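PDB 3VTH: hydrogenase maturation factor from Thermoanaerobacter tengcongensis, which probably transfers the carbamoyl group of carbamoyl phosphate, using ATP, to the C-terminal cysteine of HypE during [NiFe]-hydrogenase maturation. Local coordinates for residues A[209-213]-A[214-218]. Sequence-based numbering, arbitrary orientation.
Sequences AKALK and EGKIV
The carbonyl oxygen of Ala-211 receives two backbone N-H groups from the chain that leaves helix 204-213: Lys-216 N at 3.0 Å, and Glu-214 N, more weakly, at 3.1 Å. This is a Schellman motif, a C-terminal helix cap in which the chain reverses at Gly-215 with positive phi (88°), backbone angles at which a beta carbon would collide with the carbonyl oxygen of Glu-214. Glu-214 N, just past the helix, also bonds to Lys-210 O at 2.9 Å. Gly-215 N reaches Leu-212 O from above the carbonyl plane, and the same oxygen accepts a hydrogen bond from a water that donates a second to Lys-216 O, bridging the last helical turn and the chain beyond it. Apolar contact adds to the backbone bonds. With CG placed opposite its carbonyl carbon (chi1 -67°), Leu-212 crosses Val-218, at the start of strand 218-221, at about a right angle; it also touches Leu-317 of helix 312-320. An alanine here, lacking the isobutyl branch, would probably leave a gap between Val-218 and Leu-317. Ala-211 and Val-218 both rest on Val-354 of strand 354-358, so the helix end packs on the YrdC-like domain's sheet, which includes strand 218-221. The apolar side chains come closest at Leu-212 CD2 and Val-218 CG2, a tight 3.4 Å apart.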
ATOM      1  N   ALA A 209      14.183 -14.899 -21.229  1.00 33.29           N
ATOM      2  CA  ALA A 209      13.203 -15.957 -21.510  1.00 34.61           C
ATOM      3  C   ALA A 209      13.826 -17.346 -21.467  1.00 36.34           C
ATOM      4  O   ALA A 209      13.250 -18.265 -20.880  1.00 36.79           O
ATOM      5  CB  ALA A 209      12.525 -15.727 -22.846  1.00 35.11           C
ATOM      6  N   LYS A 210      15.002 -17.492 -22.075  1.00 37.41           N
ATOM      7  CA  LYS A 210      15.696 -18.782 -22.079  1.00 39.22           C
ATOM      8  C   LYS A 210      16.092 -19.217 -20.667  1.00 38.15           C
ATOM      9  O   LYS A 210      15.854 -20.364 -20.282  1.00 38.33           O
ATOM     10  CB  LYS A 210      16.897 -18.774 -23.035  1.00 40.74           C
ATOM     11  CG  LYS A 210      16.474 -18.575 -24.493  1.00 44.45           C
ATOM     12  CD  LYS A 210      17.352 -19.301 -25.500  1.00 50.32           C
ATOM     13  CE  LYS A 210      16.814 -19.067 -26.919  1.00 52.90           C
ATOM     14  NZ  LYS A 210      17.533 -19.876 -27.953  1.00 56.10           N
ATOM     15  N   ALA A 211      16.671 -18.303 -19.888  1.00 36.51           N
ATOM     16  CA  ALA A 211      17.003 -18.609 -18.492  1.00 36.21           C
ATOM     17  C   ALA A 211      15.767 -19.075 -17.695  1.00 36.07           C
ATOM     18  O   ALA A 211      15.815 -20.107 -17.006  1.00 36.76           O
ATOM     19  CB  ALA A 211      17.666 -17.423 -17.825  1.00 34.97           C
ATOM     20  N   LEU A 212      14.664 -18.340 -17.821  1.00 34.28           N
ATOM     21  CA  LEU A 212      13.404 -18.714 -17.183  1.00 35.04           C
ATOM     22  C   LEU A 212      12.884 -20.091 -17.626  1.00 36.64           C
ATOM     23  O   LEU A 212      12.405 -20.859 -16.808  1.00 37.22           O
ATOM     24  CB  LEU A 212      12.330 -17.650 -17.416  1.00 33.22           C
ATOM     25  CG  LEU A 212      12.505 -16.272 -16.771  1.00 32.29           C
ATOM     26  CD1 LEU A 212      11.465 -15.315 -17.368  1.00 29.78           C
ATOM     27  CD2 LEU A 212      12.383 -16.332 -15.220  1.00 29.92           C
ATOM     28  N   LYS A 213      12.977 -20.392 -18.916  1.00 38.36           N
ATOM     29  CA  LYS A 213      12.546 -21.697 -19.425  1.00 40.76           C
ATOM     30  C   LYS A 213      13.429 -22.826 -18.912  1.00 41.88           C
ATOM     31  O   LYS A 213      12.971 -23.965 -18.751  1.00 43.14           O
ATOM     32  CB  LYS A 213      12.543 -21.704 -20.950  1.00 42.26           C
ATOM     33  CG  LYS A 213      11.432 -20.873 -21.551  1.00 43.80           C
ATOM     34  CD  LYS A 213      11.467 -20.966 -23.068  1.00 48.98           C
ATOM     35  CE  LYS A 213      10.949 -19.668 -23.668  1.00 49.08           C
ATOM     36  NZ  LYS A 213      10.825 -19.799 -25.145  1.00 53.82           N
ATOM     37  N   GLU A 214      14.695 -22.512 -18.661  1.00 41.45           N
ATOM     38  CA  GLU A 214      15.631 -23.500 -18.123  1.00 43.26           C
ATOM     39  C   GLU A 214      15.443 -23.703 -16.616  1.00 42.16           C
ATOM     40  O   GLU A 214      16.113 -24.539 -16.011  1.00 42.33           O
ATOM     41  CB  GLU A 214      17.073 -23.099 -18.441  1.00 43.85           C
ATOM     42  CG  GLU A 214      17.471 -23.339 -19.898  1.00 48.75           C
ATOM     43  CD  GLU A 214      18.774 -22.644 -20.284  1.00 53.74           C
ATOM     44  OE1 GLU A 214      19.270 -22.877 -21.411  1.00 56.96           O
ATOM     45  OE2 GLU A 214      19.302 -21.855 -19.465  1.00 55.21           O
ATOM     46  N   GLY A 215      14.537 -22.924 -16.020  1.00 40.12           N
ATOM     47  CA  GLY A 215      14.200 -23.065 -14.604  1.00 39.35           C
ATOM     48  C   GLY A 215      15.098 -22.248 -13.695  1.00 38.57           C
ATOM     49  O   GLY A 215      15.244 -22.565 -12.515  1.00 38.45           O
ATOM     50  N   LYS A 216      15.683 -21.182 -14.240  1.00 37.35           N
ATOM     51  CA  LYS A 216      16.603 -20.339 -13.492  1.00 36.85           C
ATOM     52  C   LYS A 216      15.917 -19.102 -12.884  1.00 35.31           C
ATOM     53  O   LYS A 216      14.768 -18.780 -13.222  1.00 34.60           O
ATOM     54  CB  LYS A 216      17.786 -19.926 -14.385  1.00 37.33           C
ATOM     55  CG  LYS A 216      18.718 -21.094 -14.742  1.00 40.45           C
ATOM     56  CD  LYS A 216      19.841 -20.654 -15.666  1.00 43.37           C
ATOM     57  CE  LYS A 216      20.511 -21.842 -16.338  1.00 46.41           C
ATOM     58  NZ  LYS A 216      21.166 -22.732 -15.347  1.00 50.19           N
ATOM     59  N   ILE A 217      16.631 -18.437 -11.972  1.00 34.33           N
ATOM     60  CA  ILE A 217      16.149 -17.234 -11.320  1.00 32.83           C
ATOM     61  C   ILE A 217      16.751 -16.034 -12.036  1.00 32.15           C
ATOM     62  O   ILE A 217      17.974 -15.941 -12.186  1.00 32.11           O
ATOM     63  CB  ILE A 217      16.536 -17.189  -9.821  1.00 32.79           C
ATOM     64  CG1 ILE A 217      15.816 -18.292  -9.040  1.00 33.29           C
ATOM     65  CG2 ILE A 217      16.182 -15.823  -9.228  1.00 30.78           C
ATOM     66  CD1 ILE A 217      16.567 -18.797  -7.842  1.00 34.24           C
ATOM     67  N   VAL A 218      15.887 -15.128 -12.483  1.00 31.08           N
ATOM     68  CA  VAL A 218      16.333 -13.907 -13.129  1.00 30.89           C
ATOM     69  C   VAL A 218      16.082 -12.697 -12.225  1.00 29.99           C
ATOM     70  O   VAL A 218      14.997 -12.555 -11.656  1.00 29.63           O
ATOM     71  CB  VAL A 218      15.670 -13.727 -14.531  1.00 31.29           C
ATOM     72  CG1 VAL A 218      15.904 -14.963 -15.406  1.00 32.80           C
ATOM     73  CG2 VAL A 218      14.181 -13.505 -14.408  1.00 33.39           C
TER
HETATM   74  O   HOH W   1      12.304 -20.342 -14.078  1.00 16.38           O